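Local coordinates for AT27789p (Drosophila melanogaster, PDB 5UZM), which probably binds RNA, including mRNA, as Glorund, an hnRNP F/H homologue, of which this chain is the second quasi-RNA recognition motif (qRRM2), at residues 8-13 against 56-61; 64-69 against 83-88; 20-25 against 39-44; 27-32 against 69-74. All blocks are in the same frame, centred on the assembly; numbering follows the deposited sequence.

Contact 1: 8-13 against 56-61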
loop_
_atom_site.group_PDB
_atom_site.type_symbol
_atom_site.label_atom_id
_atom_site.label_comp_id
_atom_site.label_asym_id
_atom_site.label_seq_id
_atom_site.Cartn_x
_atom_site.Cartn_y
_atom_site.Cartn_z
ATOM N N ALA A 8 7.371 10.691 4.518
ATOM C CA ALA A 8 6.093 10.265 5.064
ATOM C C ALA A 8 5.021 10.073 3.994
ATOM O O ALA A 8 3.849 9.904 4.355
ATOM C CB ALA A 8 5.618 11.254 6.128
ATOM N N PHE A 9 5.390 10.076 2.700
ATOM C CA PHE A 9 4.452 9.861 1.589
ATOM C C PHE A 9 4.259 8.371 1.357
ATOM O O PHE A 9 4.366 7.891 0.225
ATOM C CB PHE A 9 4.930 10.468 0.264
ATOM C CG PHE A 9 5.194 11.941 0.308
ATOM C CD1 PHE A 9 4.832 12.685 1.407
ATOM C CD2 PHE A 9 5.811 12.569 -0.769
ATOM C CE1 PHE A 9 5.115 14.054 1.474
ATOM C CE2 PHE A 9 6.083 13.947 -0.729
ATOM C CZ PHE A 9 5.723 14.674 0.420
ATOM N N VAL A 10 4.027 7.636 2.428
ATOM C CA VAL A 10 3.928 6.180 2.392
ATOM C C VAL A 10 2.764 5.767 3.277
ATOM O O VAL A 10 2.577 6.312 4.363
ATOM C CB VAL A 10 5.221 5.497 2.874
ATOM C CG1 VAL A 10 5.079 3.962 2.789
ATOM C CG2 VAL A 10 6.413 5.994 2.063
ATOM N N VAL A 11 1.966 4.790 2.822
ATOM C CA VAL A 11 0.954 4.189 3.676
ATOM C C VAL A 11 1.230 2.686 3.751
ATOM O O VAL A 11 1.901 2.116 2.883
ATOM C CB VAL A 11 -0.479 4.438 3.174
ATOM C CG1 VAL A 11 -0.777 5.935 2.992
ATOM C CG2 VAL A 11 -0.734 3.665 1.877
ATOM N N LYS A 12 0.727 2.047 4.806
ATOM C CA LYS A 12 0.759 0.603 4.971
ATOM C C LYS A 12 -0.657 0.065 4.853
ATOM O O LYS A 12 -1.586 0.641 5.418
ATOM C CB LYS A 12 1.347 0.238 6.355
ATOM C CG LYS A 12 1.458 -1.264 6.591
ATOM C CD LYS A 12 2.241 -1.521 7.887
ATOM C CE LYS A 12 1.525 -0.981 9.112
ATOM N NZ LYS A 12 2.304 -1.217 10.387
ATOM N N LEU A 13 -0.833 -1.033 4.112
ATOM C CA LEU A 13 -2.129 -1.680 3.917
ATOM C C LEU A 13 -2.172 -2.996 4.675
ATOM O O LEU A 13 -1.158 -3.666 4.790
ATOM C CB LEU A 13 -2.391 -1.987 2.437
ATOM C CG LEU A 13 -2.198 -0.852 1.441
ATOM C CD1 LEU A 13 -2.589 -1.330 0.028
ATOM C CD2 LEU A 13 -2.960 0.399 1.800
ATOM N N PHE A 56 3.044 -1.945 1.305
ATOM C CA PHE A 56 3.362 -0.528 1.456
ATOM C C PHE A 56 3.165 0.130 0.103
ATOM O O PHE A 56 3.451 -0.492 -0.921
ATOM C CB PHE A 56 4.794 -0.299 1.908
ATOM C CG PHE A 56 5.032 -0.663 3.331
ATOM C CD1 PHE A 56 5.312 -1.964 3.662
ATOM C CD2 PHE A 56 4.939 0.284 4.330
ATOM C CE1 PHE A 56 5.530 -2.329 4.990
ATOM C CE2 PHE A 56 5.138 -0.083 5.652
ATOM C CZ PHE A 56 5.446 -1.368 5.974
ATOM N N VAL A 57 2.646 1.351 0.088
ATOM C CA VAL A 57 2.448 2.102 -1.151
ATOM C C VAL A 57 3.034 3.493 -0.948
ATOM O O VAL A 57 2.753 4.146 0.063
ATOM C CB VAL A 57 0.952 2.165 -1.547
ATOM C CG1 VAL A 57 0.757 3.010 -2.818
ATOM C CG2 VAL A 57 0.397 0.725 -1.727
ATOM N N GLN A 58 3.846 3.925 -1.904
ATOM C CA GLN A 58 4.525 5.217 -1.895
ATOM C C GLN A 58 3.869 6.127 -2.917
ATOM O O GLN A 58 3.773 5.742 -4.080
ATOM C CB GLN A 58 5.987 5.062 -2.295
ATOM C CG GLN A 58 6.789 4.226 -1.402
ATOM C CD GLN A 58 8.272 4.435 -1.620
ATOM O OE1 GLN A 58 9.053 3.484 -1.662
ATOM N NE2 GLN A 58 8.669 5.694 -1.768
ATOM N N PHE A 59 3.496 7.337 -2.502
ATOM C CA PHE A 59 2.882 8.333 -3.373
ATOM C C PHE A 59 3.850 9.470 -3.689
ATOM O O PHE A 59 4.880 9.651 -3.043
ATOM C CB PHE A 59 1.622 8.901 -2.721
ATOM C CG PHE A 59 0.574 7.856 -2.448
ATOM C CD1 PHE A 59 -0.294 7.458 -3.466
ATOM C CD2 PHE A 59 0.472 7.253 -1.210
ATOM C CE1 PHE A 59 -1.242 6.467 -3.229
ATOM C CE2 PHE A 59 -0.497 6.251 -0.961
ATOM C CZ PHE A 59 -1.338 5.855 -1.986
ATOM N N GLU A 60 3.453 10.294 -4.665
ATOM C CA GLU A 60 4.324 11.380 -5.089
ATOM C C GLU A 60 4.170 12.622 -4.236
ATOM O O GLU A 60 5.033 13.506 -4.282
ATOM C CB GLU A 60 4.042 11.739 -6.546
ATOM C CG GLU A 60 5.268 12.093 -7.310
ATOM C CD GLU A 60 6.114 10.882 -7.559
ATOM O OE1 GLU A 60 5.551 9.874 -8.036
ATOM O OE2 GLU A 60 7.326 10.928 -7.268
ATOM N N SER A 61 3.086 12.734 -3.480
ATOM C CA SER A 61 2.776 13.977 -2.803
ATOM C C SER A 61 2.138 13.687 -1.460
ATOM O O SER A 61 1.575 12.614 -1.220
ATOM C CB SER A 61 1.847 14.871 -3.637
ATOM O OG SER A 61 0.515 14.380 -3.634
#
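Lys12 and Phe56 lie side by side on one face of the sheet and point the same way. The lysine runs over one face of the ring. CG anti to the backbone N (chi1 -178°) starts the chain in that direction. Lys12 CG stands 4.2 Å from the centroid of the Phe56 ring, offset toward the rim, in a CH-pi contact. Lys12 CD comes nearest, 3.7 Å from Phe56 CZ. The amine continues past the ring to a salt bridge with Glu90. Val10 touches the same ring from another direction: its CG1 sits at the ring edge, 4.0 Å from Phe56 CD2. Beside it, Val10 CG2 meets the CG of Gln58 in one of that residue's two conformers.

Val11, Leu13 and Val57 lie on the opposite face. Val11 CG2 rests at the edge of the Phe59 ring, 3.8 Å from CE2. Leu13 CD1 crosses to Val57 CG2 at 4.0 Å. Helices 22-28 and 62-69 pack against this side.

The backbones are antiparallel. Val11 and Val57 form a hydrogen-bonded pair, with Val11 N to Val57 O at 2.9 Å and Val57 N to Val11 O at 3.0 Å. Beyond the strand, Phe59 N donates to Phe9 O at 2.9 Å. Phe9, at the centre of an inverse gamma turn, lays its ring against Glu60 and Ser61, which lead into helix 62-69. Ser61 C lies over the ring centre.

These are the two central strands of the RNA recognition motif fold, β1 and β3. One face bears the helices of the β-α-β units. Against the other lies the C-terminal helix 88-94.

Contact 2: 64-69 against 83-88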
loop_
_atom_site.group_PDB
_atom_site.type_symbol
_atom_site.label_atom_id
_atom_site.label_comp_id
_atom_site.label_asym_id
_atom_site.label_seq_id
_atom_site.Cartn_x
_atom_site.Cartn_y
_atom_site.Cartn_z
ATOM N N ASP A 64 -1.752 13.357 -1.700
ATOM C CA ASP A 64 -2.202 12.038 -2.155
ATOM C C ASP A 64 -2.166 11.008 -1.032
ATOM O O ASP A 64 -3.019 10.104 -0.979
ATOM C CB ASP A 64 -1.360 11.598 -3.326
ATOM C CG ASP A 64 -1.933 12.114 -4.646
ATOM O OD1 ASP A 64 -2.903 12.911 -4.594
ATOM O OD2 ASP A 64 -1.422 11.744 -5.718
ATOM N N THR A 65 -1.189 11.110 -0.142
ATOM C CA THR A 65 -1.182 10.257 1.041
ATOM C C THR A 65 -2.421 10.489 1.894
ATOM O O THR A 65 -3.023 9.542 2.421
ATOM C CB THR A 65 0.102 10.512 1.841
ATOM O OG1 THR A 65 1.224 10.309 0.968
ATOM C CG2 THR A 65 0.184 9.566 3.025
ATOM N N GLU A 66 -2.840 11.752 2.042
ATOM C CA GLU A 66 -4.007 12.005 2.866
ATOM C C GLU A 66 -5.269 11.470 2.203
ATOM O O GLU A 66 -6.135 10.923 2.884
ATOM C CB GLU A 66 -4.133 13.498 3.159
ATOM C CG GLU A 66 -2.915 14.067 3.881
ATOM C CD GLU A 66 -2.853 13.733 5.369
ATOM O OE1 GLU A 66 -3.867 13.275 5.960
ATOM O OE2 GLU A 66 -1.774 13.973 5.956
ATOM N N GLN A 67 -5.371 11.590 0.871
ATOM C CA GLN A 67 -6.515 11.005 0.183
ATOM C C GLN A 67 -6.491 9.479 0.274
ATOM O O GLN A 67 -7.558 8.858 0.343
ATOM C CB GLN A 67 -6.537 11.433 -1.273
ATOM C CG GLN A 67 -6.785 12.945 -1.488
ATOM C CD GLN A 67 -6.773 13.294 -2.938
ATOM O OE1 GLN A 67 -5.974 14.107 -3.398
ATOM N NE2 GLN A 67 -7.643 12.648 -3.687
ATOM N N ALA A 68 -5.302 8.867 0.284
ATOM C CA ALA A 68 -5.249 7.405 0.429
ATOM C C ALA A 68 -5.765 6.999 1.785
ATOM O O ALA A 68 -6.542 6.057 1.917
ATOM C CB ALA A 68 -3.828 6.901 0.250
ATOM N N LEU A 69 -5.346 7.716 2.831
ATOM C CA LEU A 69 -5.853 7.400 4.157
ATOM C C LEU A 69 -7.364 7.550 4.243
ATOM O O LEU A 69 -8.023 6.830 5.005
ATOM C CB LEU A 69 -5.155 8.296 5.190
ATOM C CG LEU A 69 -3.705 7.880 5.323
ATOM C CD1 LEU A 69 -2.885 9.092 5.740
ATOM C CD2 LEU A 69 -3.621 6.801 6.354
ATOM N N ILE A 83 -5.859 0.973 6.274
ATOM C CA ILE A 83 -4.794 1.822 5.756
ATOM C C ILE A 83 -4.220 2.648 6.902
ATOM O O ILE A 83 -4.979 3.252 7.668
ATOM C CB ILE A 83 -5.305 2.754 4.640
ATOM C CG1 ILE A 83 -6.069 1.936 3.575
ATOM C CG2 ILE A 83 -4.182 3.545 4.004
ATOM C CD1 ILE A 83 -6.714 2.827 2.531
ATOM N N PHE A 84 -2.898 2.641 7.043
ATOM C CA PHE A 84 -2.231 3.379 8.119
ATOM C C PHE A 84 -1.147 4.295 7.581
ATOM O O PHE A 84 -0.444 3.950 6.630
ATOM C CB PHE A 84 -1.540 2.420 9.123
ATOM C CG PHE A 84 -2.409 1.326 9.606
ATOM C CD1 PHE A 84 -3.199 1.498 10.738
ATOM C CD2 PHE A 84 -2.484 0.107 8.921
ATOM C CE1 PHE A 84 -4.033 0.476 11.184
ATOM C CE2 PHE A 84 -3.310 -0.912 9.374
ATOM C CZ PHE A 84 -4.082 -0.731 10.507
ATOM N N ARG A 85 -0.940 5.432 8.267
ATOM C CA ARG A 85 0.187 6.297 7.951
ATOM C C ARG A 85 1.495 5.578 8.255
ATOM O O ARG A 85 1.593 4.825 9.226
ATOM C CB ARG A 85 0.113 7.598 8.758
ATOM C CG ARG A 85 -1.303 8.117 9.010
ATOM C CD ARG A 85 -1.240 9.491 9.685
ATOM N NE ARG A 85 -0.563 10.427 8.802
ATOM C CZ ARG A 85 -1.189 11.298 8.020
ATOM N NH1 ARG A 85 -2.511 11.381 8.040
ATOM N NH2 ARG A 85 -0.489 12.095 7.224
ATOM N N SER A 86 2.494 5.810 7.412
ATOM C CA SER A 86 3.746 5.097 7.507
ATOM C C SER A 86 4.906 6.013 7.152
ATOM O O SER A 86 4.800 7.242 7.287
ATOM C CB SER A 86 3.713 3.860 6.593
ATOM O OG SER A 86 4.812 3.029 6.866
ATOM N N SER A 87 5.996 5.419 6.687
ATOM C CA SER A 87 7.244 6.132 6.423
ATOM C C SER A 87 8.123 5.283 5.525
ATOM O O SER A 87 7.984 4.063 5.465
ATOM C CB SER A 87 7.995 6.441 7.721
ATOM O OG SER A 87 8.407 5.219 8.318
ATOM N N ILE A 88 9.066 5.947 4.848
ATOM C CA ILE A 88 10.004 5.242 3.991
ATOM C C ILE A 88 10.820 4.245 4.805
ATOM O O ILE A 88 11.041 3.112 4.373
ATOM C CB ILE A 88 10.923 6.246 3.267
ATOM C CG1 ILE A 88 10.101 7.231 2.436
ATOM C CG2 ILE A 88 11.928 5.518 2.394
ATOM C CD1 ILE A 88 9.702 6.718 1.105
#
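Leu69 CD1 lies over one face of the Arg85 guanidinium, offset toward its rim, while the Glu66 carboxylate meets its edge. Arg85 is modelled in two conformers, and this geometry holds for one of them. At the edge the grip is end-on and double. Arg85 NH1 donates to Glu66 OE1 at 3.1 Å and Arg85 NH2 to Glu66 OE2 at 2.6 Å, forming a salt bridge. Both bonds are nearly straight. Both acceptors lie close to the guanidinium plane. The two flat groups are not coplanar, however: their planes are 39° apart. OE1 is met on its syn side but well out of the carboxylate plane, OE2 from above that plane.

Glu66 bends at chi2 (-77°), which turns CD toward the strand. Arg85 bends at chi3, which sets NE on its course to the helix.

Beneath the charged pair the contact is apolar. Leu69 and Arg85 cross at about a right angle, and both leucine methyls touch Arg85 CG. Leu69 CD2 also reaches the backbone of Phe84 at its C atom, 3.7 Å away. Ile83 points toward the helix and brings CD1 to 3.3 Å from Ala68 O. Its CG2 meets Leu69 CD2 at 4.1 Å.

The contact packs helix 62-69 on strand 79-85, the last strand in chain order, which lies next to strand 10-14. The paired opposite charges probably favour the ionised form of Glu66. Leu69 CD1 would shield one side of the guanidinium in part, while the pair lies at an exposed rim.

Contact 3: 20-25 against 39-44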
loop_
_atom_site.group_PDB
_atom_site.type_symbol
_atom_site.label_atom_id
_atom_site.label_comp_id
_atom_site.label_asym_id
_atom_site.label_seq_id
_atom_site.Cartn_x
_atom_site.Cartn_y
_atom_site.Cartn_z
ATOM N N VAL A 20 -3.892 -10.962 -4.493
ATOM C CA VAL A 20 -3.861 -9.543 -4.812
ATOM C C VAL A 20 -2.732 -9.228 -5.787
ATOM O O VAL A 20 -1.636 -9.811 -5.733
ATOM C CB VAL A 20 -3.748 -8.687 -3.531
ATOM C CG1 VAL A 20 -2.410 -8.873 -2.858
ATOM C CG2 VAL A 20 -3.955 -7.219 -3.882
ATOM N N THR A 21 -2.984 -8.270 -6.666
ATOM C CA THR A 21 -1.998 -7.853 -7.642
ATOM C C THR A 21 -1.750 -6.350 -7.562
ATOM O O THR A 21 -2.568 -5.586 -7.036
ATOM C CB THR A 21 -2.427 -8.174 -9.089
ATOM O OG1 THR A 21 -3.522 -7.332 -9.472
ATOM C CG2 THR A 21 -2.814 -9.671 -9.275
ATOM N N GLU A 22 -0.618 -5.920 -8.131
ATOM C CA GLU A 22 -0.347 -4.493 -8.261
ATOM C C GLU A 22 -1.463 -3.792 -9.016
ATOM O O GLU A 22 -1.814 -2.670 -8.670
ATOM C CB GLU A 22 0.979 -4.234 -8.993
ATOM C CG GLU A 22 2.235 -4.554 -8.173
ATOM C CD GLU A 22 3.488 -4.351 -8.988
ATOM O OE1 GLU A 22 4.565 -4.840 -8.556
ATOM O OE2 GLU A 22 3.375 -3.715 -10.056
ATOM N N GLN A 23 -2.082 -4.457 -9.994
ATOM C CA GLN A 23 -3.165 -3.804 -10.729
ATOM C C GLN A 23 -4.333 -3.469 -9.806
ATOM O O GLN A 23 -4.958 -2.400 -9.936
ATOM C CB GLN A 23 -3.639 -4.706 -11.878
ATOM C CG GLN A 23 -4.766 -4.083 -12.680
ATOM C CD GLN A 23 -5.273 -4.990 -13.803
ATOM O OE1 GLN A 23 -4.923 -6.167 -13.875
ATOM N NE2 GLN A 23 -6.083 -4.434 -14.691
ATOM N N GLN A 24 -4.640 -4.362 -8.856
ATOM C CA GLN A 24 -5.738 -4.116 -7.929
ATOM C C GLN A 24 -5.412 -2.976 -6.970
ATOM O O GLN A 24 -6.315 -2.210 -6.585
ATOM C CB GLN A 24 -6.031 -5.389 -7.158
ATOM C CG GLN A 24 -6.744 -6.432 -8.025
ATOM C CD GLN A 24 -6.985 -7.688 -7.239
ATOM O OE1 GLN A 24 -6.050 -8.295 -6.754
ATOM N NE2 GLN A 24 -8.243 -8.032 -7.032
ATOM N N ILE A 25 -4.158 -2.877 -6.548
ATOM C CA ILE A 25 -3.746 -1.749 -5.695
ATOM C C ILE A 25 -3.865 -0.445 -6.476
ATOM O O ILE A 25 -4.339 0.567 -5.956
ATOM C CB ILE A 25 -2.309 -1.934 -5.167
ATOM C CG1 ILE A 25 -2.196 -3.249 -4.395
ATOM C CG2 ILE A 25 -1.868 -0.707 -4.335
ATOM C CD1 ILE A 25 -3.133 -3.320 -3.319
ATOM N N GLU A 39 9.741 0.471 -6.199
ATOM C CA GLU A 39 9.410 0.756 -4.809
ATOM C C GLU A 39 8.107 1.524 -4.653
ATOM O O GLU A 39 7.840 2.062 -3.575
ATOM C CB GLU A 39 10.546 1.521 -4.133
ATOM C CG GLU A 39 11.838 0.723 -4.015
ATOM C CD GLU A 39 12.654 1.132 -2.796
ATOM O OE1 GLU A 39 12.902 0.265 -1.928
ATOM O OE2 GLU A 39 13.026 2.322 -2.696
ATOM N N GLY A 40 7.287 1.590 -5.697
ATOM C CA GLY A 40 5.991 2.222 -5.545
ATOM C C GLY A 40 5.020 1.378 -4.744
ATOM O O GLY A 40 4.202 1.912 -3.986
ATOM N N ILE A 41 5.024 0.070 -4.974
ATOM C CA ILE A 41 4.096 -0.851 -4.312
ATOM C C ILE A 41 4.937 -2.043 -3.891
ATOM O O ILE A 41 5.556 -2.693 -4.748
ATOM C CB ILE A 41 2.959 -1.330 -5.237
ATOM C CG1 ILE A 41 2.083 -0.165 -5.751
ATOM C CG2 ILE A 41 2.141 -2.463 -4.556
ATOM C CD1 ILE A 41 1.103 -0.562 -6.896
ATOM N N LEU A 42 4.947 -2.357 -2.601
ATOM C CA LEU A 42 5.712 -3.504 -2.105
ATOM C C LEU A 42 4.817 -4.366 -1.229
ATOM O O LEU A 42 4.208 -3.868 -0.279
ATOM C CB LEU A 42 6.948 -3.042 -1.328
ATOM C CG LEU A 42 8.052 -2.427 -2.220
ATOM C CD1 LEU A 42 9.278 -1.991 -1.420
ATOM C CD2 LEU A 42 8.488 -3.379 -3.355
ATOM N N PHE A 43 4.696 -5.642 -1.582
ATOM C CA PHE A 43 3.960 -6.595 -0.775
ATOM C C PHE A 43 4.866 -7.186 0.295
ATOM O O PHE A 43 6.017 -7.554 0.021
ATOM C CB PHE A 43 3.354 -7.676 -1.660
ATOM C CG PHE A 43 2.363 -7.133 -2.658
ATOM C CD1 PHE A 43 1.102 -6.768 -2.246
ATOM C CD2 PHE A 43 2.690 -6.971 -3.996
ATOM C CE1 PHE A 43 0.177 -6.212 -3.115
ATOM C CE2 PHE A 43 1.754 -6.428 -4.894
ATOM C CZ PHE A 43 0.488 -6.076 -4.450
ATOM N N VAL A 44 4.357 -7.257 1.521
ATOM C CA VAL A 44 5.145 -7.793 2.633
ATOM C C VAL A 44 5.088 -9.320 2.620
ATOM O O VAL A 44 4.028 -9.921 2.463
ATOM C CB VAL A 44 4.636 -7.219 3.968
ATOM C CG1 VAL A 44 5.477 -7.734 5.139
ATOM C CG2 VAL A 44 4.687 -5.712 3.951
HETATM O O HOH W 1 5.327 -5.182 -6.166
#
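Phe43 slides its ring in among the side chains at the start of helix 22-28. Glu22 CG is at the ring edge, 3.8 Å from Phe43 CE2. Val20 CG1 approaches obliquely, 3.7 Å from Phe43 CE1. It occupies the crowded position between the backbone N and the carbonyl carbon (chi1 68°). The ring tip, CZ, meets Ile25 CG1 at 3.9 Å and the backbone C of Thr21 at 3.8 Å. The ring thus touches the loop before the helix, the N-cap residue and the first turn. Ile25 and Phe43 slide past each other in opposite directions.

Ile41 points toward the helix from the same face of its strand. Its CD1 is 3.9 Å from Ile25 CG2, and these two side chains also slide past one another. The same methyl reaches the Glu22 carbonyl O. In the RRM fold this is the first helix packing on β2, an edge strand of the sheet. Ile25 continues inward to Val57 of strand 54-58, while Phe43 also touches Leu16.

Glu22 is the third main contributor. Its chain is extended beyond CG and crosses Ile41 and Phe43 obliquely. The carboxylate links to the strand through one water, which donates to Glu22 OE1 in a short bond and to Ile41 O at 2.9 Å.

The helix start is fixed separately by a capping box. Gln24 N donates to Thr21 OG1, and Thr21 N donates back to Gln24 OE1 at 3.1 Å. The returning bond lies in the carbonyl plane of the Gln24 amide, on a lone pair.

Contact 4: 27-32 against 69-74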
loop_
_atom_site.group_PDB
_atom_site.type_symbol
_atom_site.label_atom_id
_atom_site.label_comp_id
_atom_site.label_asym_id
_atom_site.label_seq_id
_atom_site.Cartn_x
_atom_site.Cartn_y
_atom_site.Cartn_z
ATOM N N GLU A 27 -5.787 0.250 -8.940
ATOM C CA GLU A 27 -7.225 0.541 -9.073
ATOM C C GLU A 27 -7.829 1.053 -7.754
ATOM O O GLU A 27 -8.611 2.008 -7.753
ATOM C CB GLU A 27 -7.964 -0.700 -9.566
ATOM C CG GLU A 27 -9.445 -0.508 -9.586
ATOM C CD GLU A 27 -10.191 -1.742 -10.036
ATOM O OE1 GLU A 27 -11.311 -1.988 -9.510
ATOM O OE2 GLU A 27 -9.660 -2.440 -10.926
ATOM N N PHE A 28 -7.466 0.441 -6.635
ATOM C CA PHE A 28 -7.961 0.896 -5.340
ATOM C C PHE A 28 -7.569 2.343 -5.083
ATOM O O PHE A 28 -8.351 3.101 -4.500
ATOM C CB PHE A 28 -7.383 -0.021 -4.267
ATOM C CG PHE A 28 -7.859 0.239 -2.905
ATOM C CD1 PHE A 28 -9.089 -0.230 -2.478
ATOM C CD2 PHE A 28 -7.079 0.983 -2.020
ATOM C CE1 PHE A 28 -9.516 0.036 -1.184
ATOM C CE2 PHE A 28 -7.510 1.215 -0.728
ATOM C CZ PHE A 28 -8.740 0.756 -0.321
ATOM N N PHE A 29 -6.384 2.752 -5.521
ATOM C CA PHE A 29 -5.909 4.120 -5.349
ATOM C C PHE A 29 -6.043 4.917 -6.647
ATOM O O PHE A 29 -5.254 5.824 -6.898
ATOM C CB PHE A 29 -4.460 4.084 -4.829
ATOM C CG PHE A 29 -4.368 3.654 -3.400
ATOM C CD1 PHE A 29 -5.119 4.295 -2.430
ATOM C CD2 PHE A 29 -3.518 2.644 -2.998
ATOM C CE1 PHE A 29 -5.085 3.922 -1.104
ATOM C CE2 PHE A 29 -3.448 2.299 -1.639
ATOM C CZ PHE A 29 -4.217 2.957 -0.682
ATOM N N SER A 30 -7.027 4.565 -7.489
ATOM C CA SER A 30 -7.258 5.308 -8.727
ATOM C C SER A 30 -7.421 6.787 -8.445
ATOM O O SER A 30 -8.171 7.180 -7.555
ATOM C CB SER A 30 -8.496 4.764 -9.431
ATOM O OG SER A 30 -8.711 5.506 -10.644
ATOM N N GLY A 31 -6.761 7.602 -9.253
ATOM C CA GLY A 31 -6.753 9.044 -9.037
ATOM C C GLY A 31 -5.586 9.561 -8.234
ATOM O O GLY A 31 -5.411 10.780 -8.132
ATOM N N LEU A 32 -4.809 8.694 -7.606
ATOM C CA LEU A 32 -3.659 9.118 -6.810
ATOM C C LEU A 32 -2.376 8.705 -7.512
ATOM O O LEU A 32 -2.334 7.697 -8.225
ATOM C CB LEU A 32 -3.701 8.497 -5.422
ATOM C CG LEU A 32 -5.080 8.614 -4.741
ATOM C CD1 LEU A 32 -5.049 7.963 -3.393
ATOM C CD2 LEU A 32 -5.546 10.078 -4.581
ATOM N N LEU A 69 -5.346 7.716 2.831
ATOM C CA LEU A 69 -5.853 7.400 4.157
ATOM C C LEU A 69 -7.364 7.550 4.243
ATOM O O LEU A 69 -8.023 6.830 5.005
ATOM C CB LEU A 69 -5.155 8.296 5.190
ATOM C CG LEU A 69 -3.705 7.880 5.323
ATOM C CD1 LEU A 69 -2.885 9.092 5.740
ATOM C CD2 LEU A 69 -3.621 6.801 6.354
ATOM N N GLY A 70 -7.936 8.464 3.462
ATOM C CA GLY A 70 -9.376 8.586 3.459
ATOM C C GLY A 70 -10.101 7.408 2.838
ATOM O O GLY A 70 -11.321 7.316 2.977
ATOM N N ARG A 71 -9.379 6.489 2.203
ATOM C CA ARG A 71 -10.002 5.284 1.649
ATOM C C ARG A 71 -9.937 4.092 2.606
ATOM O O ARG A 71 -10.267 2.972 2.206
ATOM C CB ARG A 71 -9.360 4.941 0.316
ATOM C CG ARG A 71 -9.635 6.069 -0.695
ATOM C CD ARG A 71 -9.144 5.774 -2.064
ATOM N NE ARG A 71 -9.226 7.020 -2.835
ATOM C CZ ARG A 71 -8.952 7.129 -4.122
ATOM N NH1 ARG A 71 -8.632 6.052 -4.838
ATOM N NH2 ARG A 71 -9.014 8.320 -4.738
ATOM N N ASN A 72 -9.591 4.342 3.863
ATOM C CA ASN A 72 -9.553 3.318 4.896
ATOM C C ASN A 72 -10.877 2.570 4.961
ATOM O O ASN A 72 -11.960 3.176 4.931
ATOM C CB ASN A 72 -9.235 3.967 6.248
ATOM C CG ASN A 72 -9.112 2.962 7.347
ATOM O OD1 ASN A 72 -8.423 1.975 7.206
ATOM N ND2 ASN A 72 -9.842 3.163 8.440
ATOM N N ARG A 73 -10.782 1.243 5.008
ATOM C CA ARG A 73 -11.871 0.278 5.005
ATOM C C ARG A 73 -12.701 0.235 3.716
ATOM O O ARG A 73 -13.722 -0.446 3.692
ATOM C CB ARG A 73 -12.810 0.457 6.205
ATOM C CG ARG A 73 -12.052 0.319 7.543
ATOM C CD ARG A 73 -12.915 -0.119 8.705
ATOM N NE ARG A 73 -12.984 -1.568 8.805
ATOM C CZ ARG A 73 -14.044 -2.294 8.475
ATOM N NH1 ARG A 73 -15.146 -1.709 8.021
ATOM N NH2 ARG A 73 -13.998 -3.608 8.600
ATOM N N GLU A 74 -12.283 0.887 2.626
ATOM C CA GLU A 74 -12.850 0.542 1.328
ATOM C C GLU A 74 -12.341 -0.846 0.899
ATOM O O GLU A 74 -11.430 -1.414 1.503
ATOM C CB GLU A 74 -12.527 1.619 0.298
ATOM C CG GLU A 74 -13.189 2.957 0.679
ATOM C CD GLU A 74 -12.973 4.056 -0.314
ATOM O OE1 GLU A 74 -13.428 5.197 -0.033
ATOM O OE2 GLU A 74 -12.323 3.814 -1.340
HETATM O O HOH W 2 -11.008 2.615 -3.504
#
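Arg71 stretches out from CG to NE (chi3 -169°), which carries NE toward the end of helix 22-28. Phe28 holds CG anti to its backbone N (chi1 -176°), and its ring lies toward Glu74.

The guanidinium is held by two backbone carbonyls. Arg71 NH1 donates to Phe28 O at 3.0 Å and also to Ser30 O at 3.0 Å. Arg71 NH2 adds a longer bond to Ser30 O, 3.2 Å. Ser30 O thus takes two donors from the same face of its carbonyl plane. Both oxygens lie in the guanidinium plane. Leu32 meets Arg71 tip to tip, with CD1 over the centre of one guanidinium face, 4.1 Å above it.

Phe28 meets the other loop by its rim. Its CE1 is 3.6 Å from Glu74 O, which lies at the ring edge, and 3.7 Å from Glu74 CB. A water bridges the same residues, donating to Phe28 O at 2.9 Å and to Glu74 OE2 at 2.8 Å. This water sits over one face of the Phe28 ring, offset toward the rim.

Turns shape both partners. The 69-74 loop has a type I turn from Leu69 to Asn72, followed by a type II turn from Arg71 to Glu74. After the helix, a type II turn runs from Phe29 to Leu32, with Gly31 at positive phi.

The loop after helix 62-69 is thus tied to the C-terminal end of helix 22-28. Phe28 O, at that end, and Ser30 O just past it present partial negative charge. This probably suits the arginine's positive charge; no carboxylate pairs with it across this contact.

In the fold
Contacts 1, 2 and 3 all reach the one antiparallel sheet, whose strand order is 41-45, 54-58, 10-14, 79-85, 75-76. Contact 1 pairs its central strands. Contact 3 packs helix 22-28 on strand 41-45, and contact 2 packs helix 62-69 on strand 79-85; their centres are about 15 Å apart, on opposite sides of the chain's centre. Contact 4, about 10 Å from contact 2 between centres, shares Leu69 with it. Along the chain, contact 3 falls between the segments of contact 1, which closes before contact 2 opens. Contact 4 alternates with all three. Together they hold both helices on one face of the qRRM2 sheet and tie their ends together.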